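Local coordinates for protein monomethylamine methyltransferase MtmB1 (Methanosarcina barkeri, PDB 1NTH) that catalyses the transfer of the methyl group of monomethylamine to the corrinoid cofactor of its partner protein MtmC, a step in methanogenesis from methylamine, at residues Cys22-Trp27 / Glu235-Leu240; Glu229-Asn234 / Met257-Pro262; Ala349-Ile354 / Val403-Leu408. All coordinates share one frame; numbering follows the deposited sequence.

Interaction 1 of 3, residues Cys22-Trp27 / Glu235-Leu240; sequences CTQDDW and ELKIDL
Gln24 and Trp27, one turn apart at the start of helix 24-42, reach across to Lys237 and to the backbone of Glu235. Just ahead of them Thr23 is the N-cap. Its OG1 accepts from Asp26 N, and the two residues form a capping box that fixes where the helix begins. Gln24 leaves this first turn with an extended chain, and Gln24 OE1 accepts a hydrogen bond from Lys237 NZ at 2.8 Å. The ammonium lies in the carbonyl plane, on a lone pair of OE1. The two side chains cross at about a right angle. Lys237 NZ also forms a salt bridge with Asp28 and donates to Asn234 O, which gives the buried charge three partners. Trp27 CG, anti to the backbone N (chi1 -173°), starts the indole off toward residues 235-237. Trp27 NE1 donates to Glu235 O at 2.9 Å, nearly straight at 163°, and that oxygen lies close to the indole plane. On the six-membered ring, Trp27 CZ2 touches Leu236 CB at 4.0 Å. Lys237 CE lies obliquely beside CD1. A leucine in place of Trp27 would probably leave Glu235 O without this donor and open a gap beside Leu236. Strand 237-238 is an edge strand of a small mixed sheet next to strand 75-77, whose Tyr76 ring meets Trp27. Helix 271-288 touches Glu235 and Leu236 through Val277.

Interaction 2 of 3, residues Glu229-Asn234 / Met257-Pro262; sequences EVSQLN and MDEQMP
Gln232 and Glu259 have the most surface buried where strands 227-231 and 255-259 run side by side in the parallel sheet of the TIM barrel. Glu229 faces Met257, Val230 faces Asp258 and Ser231 faces Glu259. Glu259 N donates to Val230 O, and Gln232 N donates to Glu259 O at 2.8 Å. The Gln232 side chain crosses that of Asp258 at about a right angle. Gln232 CG is anti to the carbonyl carbon (chi1 -69°), which sets it 3.3 Å from Asp258 OD1, and the chain beyond is extended. Gln232 NE2 donates to the syn side of Asp258 OD2 at 2.7 Å, with the acceptor in the amide plane. Thr281 O and Asn284 hold the rest of this amide, while His294 and Ser289 also bind the Asp258 carboxylate. Both groups are therefore fixed in rotation. Glu259 points to the other side of the sheet, with Glu229, Ser231 and Met257. Glu229 and Glu259 each have two conformers. In those given here their carboxylates stack with planes 23° apart, and Glu229 OE2 is hydrogen-bonded to NZ of the pyrrolysine at position 202. This side of the strands thus borders the modified residue. Past the strand ends, one water lies within hydrogen-bonding distance of Gln232 O and Asn234 OD1 and accepts from Met261 N. Beside it Asn234 ND2 donates to Met261 O at 2.7 Å from above the carbonyl plane.

Interaction 3 of 3, residues Ala349-Ile354 / Val403-Leu408; sequences ASAQSI and VILDKL
Leu408 CD2 presses against the backbone and side chain of Ala351. Leu408 CD2 lies 3.5 Å from Ala351 CA, closer than usual van der Waals contact, and 3.6 Å from Ala351 CB. The small alanine lets the leucine come this close. Leu408 CG, anti to the backbone N (chi1 178°), is carried by that torsion to 4.0 Å from Ala351 CB. Leu408 CD2 also reaches Ile354 CD1 at 3.8 Å. The other apolar contacts centre on Ile354. Its two branches part: Ile354 CG2 packs on Leu405 CD2 at 3.6 Å, while CD1 meets Leu408 and, farther off, Ile404 CG2. Ile354 and Leu405 slide past each other in opposite directions. These contacts join two antiparallel helices, 343-359 and 398-410. The axes of the segments 349-354 and 403-408 run at 162° and approach to 10.2 Å. Helix 343-359 follows strand 330-333 of the barrel sheet, and helix 398-410 lies against it. A methyl also meets a backbone carbonyl: Leu405 CD2 lies 3.4 Å from Ala351 O, which accepts from Thr355 OG1. Ser350 OG bonds to Leu346 O within its own helix. Helix 438-454 adds Leu451 and Leu454 against Leu408, and Val389 of helix 380-393 touches Ile354.

How the interactions relate
Interactions 1 and 2 are neighbours, with centres 14 Å apart. Their segments alternate along the chain, and residues 229-234 run directly into 235-240. The chain thus passes from a barrel strand into the edge strand of the small mixed sheet. Ile238 CD1 packs on Ser231 O at 3.3 Å, and helix 271-288 touches both contacts. Interaction 3 comes later in the chain, with its centre 25 Å from that of interaction 2 and 34 Å from that of interaction 1. It touches neither and joins helices outside the strands. Gln333 links the regions: Glu259 and Met261 touch Gln333, whose O accepts from Gln352 NE2. Interaction 2 borders the pyrrolysine.

Interaction 1 of 3, residues Cys22-Trp27 / Glu235-Leu240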
loop_
_atom_site.group_PDB
_atom_site.type_symbol
_atom_site.label_atom_id
_atom_site.label_comp_id
_atom_site.label_asym_id
_atom_site.label_seq_id
_atom_site.Cartn_x
_atom_site.Cartn_y
_atom_site.Cartn_z
ATOM N N CYS A 22 14.994 43.535 17.683
ATOM C CA CYS A 22 13.999 44.075 18.594
ATOM C C CYS A 22 13.902 43.187 19.835
ATOM O O CYS A 22 13.977 41.965 19.727
ATOM C CB CYS A 22 12.663 44.126 17.836
ATOM S SG CYS A 22 11.165 44.397 18.781
ATOM N N THR A 23 13.760 43.788 21.016
ATOM C CA THR A 23 13.643 42.991 22.236
ATOM C C THR A 23 12.203 42.506 22.320
ATOM O O THR A 23 11.312 43.097 21.710
ATOM C CB THR A 23 13.962 43.809 23.507
ATOM O OG1 THR A 23 12.928 44.774 23.731
ATOM C CG2 THR A 23 15.299 44.523 23.360
ATOM N N GLN A 24 11.966 41.438 23.071
ATOM C CA GLN A 24 10.614 40.916 23.183
ATOM C C GLN A 24 9.709 41.902 23.916
ATOM O O GLN A 24 8.505 41.949 23.668
ATOM C CB GLN A 24 10.608 39.550 23.881
ATOM C CG GLN A 24 9.284 38.808 23.710
ATOM C CD GLN A 24 9.390 37.310 23.956
ATOM O OE1 GLN A 24 8.401 36.584 23.847
ATOM N NE2 GLN A 24 10.588 36.842 24.286
ATOM N N ASP A 25 10.285 42.696 24.813
ATOM C CA ASP A 25 9.495 43.690 25.534
ATOM C C ASP A 25 9.080 44.807 24.585
ATOM O O ASP A 25 7.975 45.343 24.698
ATOM C CB ASP A 25 10.289 44.271 26.709
ATOM C CG ASP A 25 10.149 43.444 27.973
ATOM O OD1 ASP A 25 9.500 42.380 27.922
ATOM O OD2 ASP A 25 10.687 43.861 29.023
ATOM N N ASP A 26 9.963 45.166 23.655
ATOM C CA ASP A 26 9.633 46.213 22.691
ATOM C C ASP A 26 8.455 45.743 21.851
ATOM O O ASP A 26 7.621 46.540 21.427
ATOM C CB ASP A 26 10.807 46.513 21.753
ATOM C CG ASP A 26 11.932 47.275 22.436
ATOM O OD1 ASP A 26 11.650 48.125 23.308
ATOM O OD2 ASP A 26 13.104 47.030 22.075
ATOM N N TRP A 27 8.396 44.438 21.613
ATOM C CA TRP A 27 7.320 43.869 20.816
ATOM C C TRP A 27 6.021 43.766 21.607
ATOM O O TRP A 27 4.987 44.283 21.178
ATOM C CB TRP A 27 7.730 42.482 20.302
ATOM C CG TRP A 27 6.758 41.878 19.320
ATOM C CD1 TRP A 27 5.835 40.899 19.568
ATOM C CD2 TRP A 27 6.633 42.206 17.931
ATOM N NE1 TRP A 27 5.147 40.594 18.413
ATOM C CE2 TRP A 27 5.618 41.381 17.396
ATOM C CE3 TRP A 27 7.283 43.116 17.086
ATOM C CZ2 TRP A 27 5.237 41.440 16.050
ATOM C CZ3 TRP A 27 6.904 43.175 15.746
ATOM C CH2 TRP A 27 5.889 42.338 15.243
ATOM N N GLU A 235 2.078 37.672 20.956
ATOM C CA GLU A 235 1.062 37.732 19.897
ATOM C C GLU A 235 1.851 38.050 18.624
ATOM O O GLU A 235 2.832 38.800 18.686
ATOM C CB GLU A 235 0.061 38.867 20.155
ATOM C CG GLU A 235 -0.675 38.820 21.491
ATOM C CD GLU A 235 -1.618 37.636 21.615
ATOM O OE1 GLU A 235 -1.903 36.981 20.587
ATOM O OE2 GLU A 235 -2.084 37.368 22.742
ATOM N N LEU A 236 1.420 37.515 17.480
ATOM C CA LEU A 236 2.125 37.715 16.202
ATOM C C LEU A 236 3.587 37.396 16.468
ATOM O O LEU A 236 4.485 38.217 16.252
ATOM C CB LEU A 236 1.974 39.156 15.695
ATOM C CG LEU A 236 0.686 39.455 14.922
ATOM C CD1 LEU A 236 -0.512 39.360 15.848
ATOM C CD2 LEU A 236 0.770 40.844 14.300
ATOM N N LYS A 237 3.809 36.169 16.921
ATOM C CA LYS A 237 5.129 35.719 17.313
ATOM C C LYS A 237 5.294 34.227 17.027
ATOM O O LYS A 237 4.316 33.481 17.012
ATOM C CB LYS A 237 5.271 35.992 18.811
ATOM C CG LYS A 237 6.583 35.610 19.451
ATOM C CD LYS A 237 6.504 35.829 20.963
ATOM C CE LYS A 237 6.175 37.280 21.305
ATOM N NZ LYS A 237 5.940 37.470 22.769
ATOM N N ILE A 238 6.532 33.798 16.810
ATOM C CA ILE A 238 6.802 32.393 16.523
ATOM C C ILE A 238 8.243 32.029 16.882
ATOM O O ILE A 238 9.112 32.899 16.981
ATOM C CB ILE A 238 6.562 32.090 15.017
ATOM C CG1 ILE A 238 6.404 30.582 14.797
ATOM C CG2 ILE A 238 7.720 32.602 14.183
ATOM C CD1 ILE A 238 5.150 30.013 15.419
ATOM N N ASP A 239 8.485 30.739 17.083
ATOM C CA ASP A 239 9.819 30.236 17.401
ATOM C C ASP A 239 10.298 29.410 16.208
ATOM O O ASP A 239 9.483 28.950 15.406
ATOM C CB ASP A 239 9.768 29.370 18.660
ATOM C CG ASP A 239 8.723 28.274 18.570
ATOM O OD1 ASP A 239 7.530 28.590 18.378
ATOM O OD2 ASP A 239 9.097 27.092 18.694
ATOM N N LEU A 240 11.608 29.221 16.084
ATOM C CA LEU A 240 12.144 28.461 14.958
ATOM C C LEU A 240 11.756 26.983 14.945
ATOM O O LEU A 240 11.697 26.371 13.879
ATOM C CB LEU A 240 13.668 28.610 14.891
ATOM C CG LEU A 240 14.130 30.009 14.465
ATOM C CD1 LEU A 240 15.644 30.037 14.331
ATOM C CD2 LEU A 240 13.479 30.387 13.140
#

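Interaction 2 of 3, residues Glu229-Asn234 / Met257-Pro262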
loop_
_atom_site.group_PDB
_atom_site.type_symbol
_atom_site.label_atom_id
_atom_site.label_comp_id
_atom_site.label_asym_id
_atom_site.label_seq_id
_atom_site.Cartn_x
_atom_site.Cartn_y
_atom_site.Cartn_z
ATOM N N GLU A 229 -0.677 19.709 13.996
ATOM C CA GLU A 229 -0.617 20.951 14.735
ATOM C C GLU A 229 0.699 21.708 14.793
ATOM O O GLU A 229 1.762 21.135 15.034
ATOM C CB GLU A 229 -1.089 20.659 16.156
ATOM C CG GLU A 229 -1.110 21.834 17.097
ATOM C CD GLU A 229 -1.456 21.382 18.497
ATOM O OE1 GLU A 229 -0.537 21.303 19.344
ATOM O OE2 GLU A 229 -2.645 21.082 18.737
ATOM N N VAL A 230 0.608 23.012 14.555
ATOM C CA VAL A 230 1.753 23.908 14.668
ATOM C C VAL A 230 1.184 25.093 15.452
ATOM O O VAL A 230 0.116 25.609 15.122
ATOM C CB VAL A 230 2.301 24.358 13.297
ATOM C CG1 VAL A 230 1.252 25.102 12.516
ATOM C CG2 VAL A 230 3.537 25.227 13.513
ATOM N N SER A 231 1.885 25.508 16.501
ATOM C CA SER A 231 1.386 26.581 17.355
ATOM C C SER A 231 2.070 27.935 17.235
ATOM O O SER A 231 3.292 28.036 17.342
ATOM C CB SER A 231 1.455 26.138 18.818
ATOM O OG SER A 231 0.785 24.904 19.019
ATOM N N GLN A 232 1.272 28.974 17.014
ATOM C CA GLN A 232 1.806 30.331 16.950
ATOM C C GLN A 232 1.900 30.792 18.398
ATOM O O GLN A 232 1.205 30.266 19.267
ATOM C CB GLN A 232 0.861 31.269 16.203
ATOM C CG GLN A 232 0.736 31.015 14.711
ATOM C CD GLN A 232 -0.014 32.135 14.011
ATOM O OE1 GLN A 232 0.370 33.302 14.109
ATOM N NE2 GLN A 232 -1.085 31.788 13.302
ATOM N N LEU A 233 2.750 31.778 18.662
ATOM C CA LEU A 233 2.894 32.289 20.020
ATOM C C LEU A 233 2.082 33.578 20.192
ATOM O O LEU A 233 1.403 34.015 19.263
ATOM C CB LEU A 233 4.374 32.528 20.327
ATOM C CG LEU A 233 5.271 31.294 20.143
ATOM C CD1 LEU A 233 6.697 31.631 20.550
ATOM C CD2 LEU A 233 4.740 30.136 20.980
ATOM N N ASN A 234 2.150 34.180 21.376
ATOM C CA ASN A 234 1.395 35.408 21.660
ATOM C C ASN A 234 2.289 36.641 21.780
ATOM O O ASN A 234 3.189 36.647 22.615
ATOM C CB ASN A 234 0.622 35.248 22.968
ATOM C CG ASN A 234 -0.384 34.121 22.914
ATOM O OD1 ASN A 234 -0.017 32.945 22.854
ATOM N ND2 ASN A 234 -1.660 34.471 22.924
ATOM N N MET A 257 -2.759 22.115 10.573
ATOM C CA MET A 257 -3.633 22.935 11.400
ATOM C C MET A 257 -2.757 23.900 12.189
ATOM O O MET A 257 -2.023 23.490 13.088
ATOM C CB MET A 257 -4.449 22.089 12.382
ATOM C CG MET A 257 -5.380 22.946 13.251
ATOM S SD MET A 257 -5.832 22.188 14.824
ATOM C CE MET A 257 -4.347 22.545 15.783
ATOM N N ASP A 258 -2.817 25.174 11.824
ATOM C CA ASP A 258 -2.065 26.205 12.527
ATOM C C ASP A 258 -3.000 26.698 13.624
ATOM O O ASP A 258 -4.199 26.844 13.395
ATOM C CB ASP A 258 -1.728 27.345 11.563
ATOM C CG ASP A 258 -1.252 28.598 12.276
ATOM O OD1 ASP A 258 -0.029 28.852 12.294
ATOM O OD2 ASP A 258 -2.110 29.324 12.819
ATOM N N GLU A 259 -2.473 26.933 14.820
ATOM C CA GLU A 259 -3.319 27.417 15.901
ATOM C C GLU A 259 -2.725 28.641 16.582
ATOM O O GLU A 259 -1.511 28.824 16.599
ATOM C CB GLU A 259 -3.535 26.324 16.951
ATOM C CG GLU A 259 -2.292 25.944 17.728
ATOM C CD GLU A 259 -2.584 24.952 18.835
ATOM O OE1 GLU A 259 -1.665 24.647 19.621
ATOM O OE2 GLU A 259 -3.737 24.476 18.916
ATOM N N GLN A 260 -3.599 29.486 17.115
ATOM C CA GLN A 260 -3.167 30.669 17.850
ATOM C C GLN A 260 -4.279 30.960 18.839
ATOM O O GLN A 260 -5.465 30.862 18.510
ATOM C CB GLN A 260 -2.936 31.865 16.920
ATOM C CG GLN A 260 -1.930 32.882 17.484
ATOM C CD GLN A 260 -2.568 33.937 18.375
ATOM O OE1 GLN A 260 -1.983 34.360 19.378
ATOM N NE2 GLN A 260 -3.759 34.386 18.002
ATOM N N MET A 261 -3.894 31.286 20.065
ATOM C CA MET A 261 -4.862 31.562 21.110
ATOM C C MET A 261 -4.634 32.960 21.667
ATOM O O MET A 261 -3.944 33.132 22.671
ATOM C CB MET A 261 -4.730 30.521 22.220
ATOM C CG MET A 261 -5.002 29.082 21.765
ATOM S SD MET A 261 -3.749 28.364 20.652
ATOM C CE MET A 261 -2.483 27.877 21.843
ATOM N N PRO A 262 -5.213 33.979 21.013
ATOM C CA PRO A 262 -5.045 35.361 21.474
ATOM C C PRO A 262 -5.590 35.547 22.884
ATOM O O PRO A 262 -6.614 34.972 23.249
ATOM C CB PRO A 262 -5.799 36.171 20.422
ATOM C CG PRO A 262 -6.876 35.229 19.972
ATOM C CD PRO A 262 -6.141 33.910 19.869
HETATM O O HOH W 1 -1.044 31.412 20.797
#

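Interaction 3 of 3, residues Ala349-Ile354 / Val403-Leu408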
loop_
_atom_site.group_PDB
_atom_site.type_symbol
_atom_site.label_atom_id
_atom_site.label_comp_id
_atom_site.label_asym_id
_atom_site.label_seq_id
_atom_site.Cartn_x
_atom_site.Cartn_y
_atom_site.Cartn_z
ATOM N N ALA A 349 -19.429 25.181 27.722
ATOM C CA ALA A 349 -19.120 24.616 26.415
ATOM C C ALA A 349 -20.257 24.899 25.438
ATOM O O ALA A 349 -20.021 25.142 24.255
ATOM C CB ALA A 349 -18.890 23.114 26.535
ATOM N N SER A 350 -21.491 24.868 25.933
ATOM C CA SER A 350 -22.651 25.126 25.088
ATOM C C SER A 350 -22.625 26.547 24.536
ATOM O O SER A 350 -22.900 26.769 23.357
ATOM C CB SER A 350 -23.948 24.902 25.872
ATOM O OG SER A 350 -24.113 23.536 26.198
ATOM N N ALA A 351 -22.303 27.513 25.391
ATOM C CA ALA A 351 -22.246 28.899 24.950
ATOM C C ALA A 351 -21.232 29.036 23.819
ATOM O O ALA A 351 -21.477 29.744 22.842
ATOM C CB ALA A 351 -21.862 29.814 26.113
ATOM N N GLN A 352 -20.098 28.352 23.941
ATOM C CA GLN A 352 -19.089 28.447 22.897
ATOM C C GLN A 352 -19.521 27.724 21.626
ATOM O O GLN A 352 -19.230 28.180 20.523
ATOM C CB GLN A 352 -17.746 27.898 23.376
ATOM C CG GLN A 352 -16.622 28.261 22.425
ATOM C CD GLN A 352 -15.259 27.872 22.938
ATOM O OE1 GLN A 352 -15.035 27.797 24.148
ATOM N NE2 GLN A 352 -14.327 27.641 22.018
ATOM N N SER A 353 -20.215 26.600 21.777
ATOM C CA SER A 353 -20.684 25.858 20.611
ATOM C C SER A 353 -21.702 26.699 19.840
ATOM O O SER A 353 -21.719 26.704 18.610
ATOM C CB SER A 353 -21.311 24.530 21.043
ATOM O OG SER A 353 -21.768 23.798 19.917
ATOM N N ILE A 354 -22.550 27.422 20.565
ATOM C CA ILE A 354 -23.540 28.275 19.918
ATOM C C ILE A 354 -22.811 29.369 19.136
ATOM O O ILE A 354 -23.102 29.615 17.966
ATOM C CB ILE A 354 -24.478 28.932 20.960
ATOM C CG1 ILE A 354 -25.371 27.865 21.597
ATOM C CG2 ILE A 354 -25.307 30.034 20.304
ATOM C CD1 ILE A 354 -26.150 28.357 22.813
ATOM N N VAL A 403 -29.284 36.971 21.289
ATOM C CA VAL A 403 -30.141 37.085 22.465
ATOM C C VAL A 403 -29.926 35.887 23.386
ATOM O O VAL A 403 -29.791 36.043 24.599
ATOM C CB VAL A 403 -31.631 37.160 22.065
ATOM C CG1 VAL A 403 -32.515 37.034 23.301
ATOM C CG2 VAL A 403 -31.905 38.480 21.357
ATOM N N ILE A 404 -29.890 34.693 22.805
ATOM C CA ILE A 404 -29.684 33.478 23.583
ATOM C C ILE A 404 -28.333 33.499 24.299
ATOM O O ILE A 404 -28.238 33.137 25.474
ATOM C CB ILE A 404 -29.760 32.221 22.680
ATOM C CG1 ILE A 404 -31.191 32.037 22.171
ATOM C CG2 ILE A 404 -29.303 30.989 23.452
ATOM C CD1 ILE A 404 -31.369 30.868 21.216
ATOM N N LEU A 405 -27.291 33.933 23.595
ATOM C CA LEU A 405 -25.955 33.986 24.182
ATOM C C LEU A 405 -25.877 34.941 25.363
ATOM O O LEU A 405 -25.244 34.636 26.375
ATOM C CB LEU A 405 -24.921 34.381 23.123
ATOM C CG LEU A 405 -24.560 33.261 22.143
ATOM C CD1 LEU A 405 -23.686 33.813 21.028
ATOM C CD2 LEU A 405 -23.850 32.138 22.893
ATOM N N ASP A 406 -26.516 36.097 25.240
ATOM C CA ASP A 406 -26.492 37.065 26.328
ATOM C C ASP A 406 -27.116 36.462 27.583
ATOM O O ASP A 406 -26.598 36.633 28.687
ATOM C CB ASP A 406 -27.243 38.338 25.930
ATOM C CG ASP A 406 -27.263 39.372 27.041
ATOM O OD1 ASP A 406 -26.177 39.726 27.550
ATOM O OD2 ASP A 406 -28.365 39.830 27.405
ATOM N N LYS A 407 -28.223 35.745 27.411
ATOM C CA LYS A 407 -28.904 35.120 28.541
ATOM C C LYS A 407 -28.112 33.953 29.116
ATOM O O LYS A 407 -28.042 33.777 30.334
ATOM C CB LYS A 407 -30.286 34.616 28.121
ATOM C CG LYS A 407 -31.257 35.697 27.686
ATOM C CD LYS A 407 -32.589 35.082 27.289
ATOM C CE LYS A 407 -33.577 36.139 26.825
ATOM N NZ LYS A 407 -34.870 35.526 26.403
ATOM N N LEU A 408 -27.523 33.151 28.235
ATOM C CA LEU A 408 -26.757 31.986 28.660
ATOM C C LEU A 408 -25.485 32.356 29.407
ATOM O O LEU A 408 -25.219 31.833 30.490
ATOM C CB LEU A 408 -26.412 31.113 27.448
ATOM C CG LEU A 408 -25.558 29.868 27.714
ATOM C CD1 LEU A 408 -26.194 29.002 28.797
ATOM C CD2 LEU A 408 -25.411 29.085 26.417
#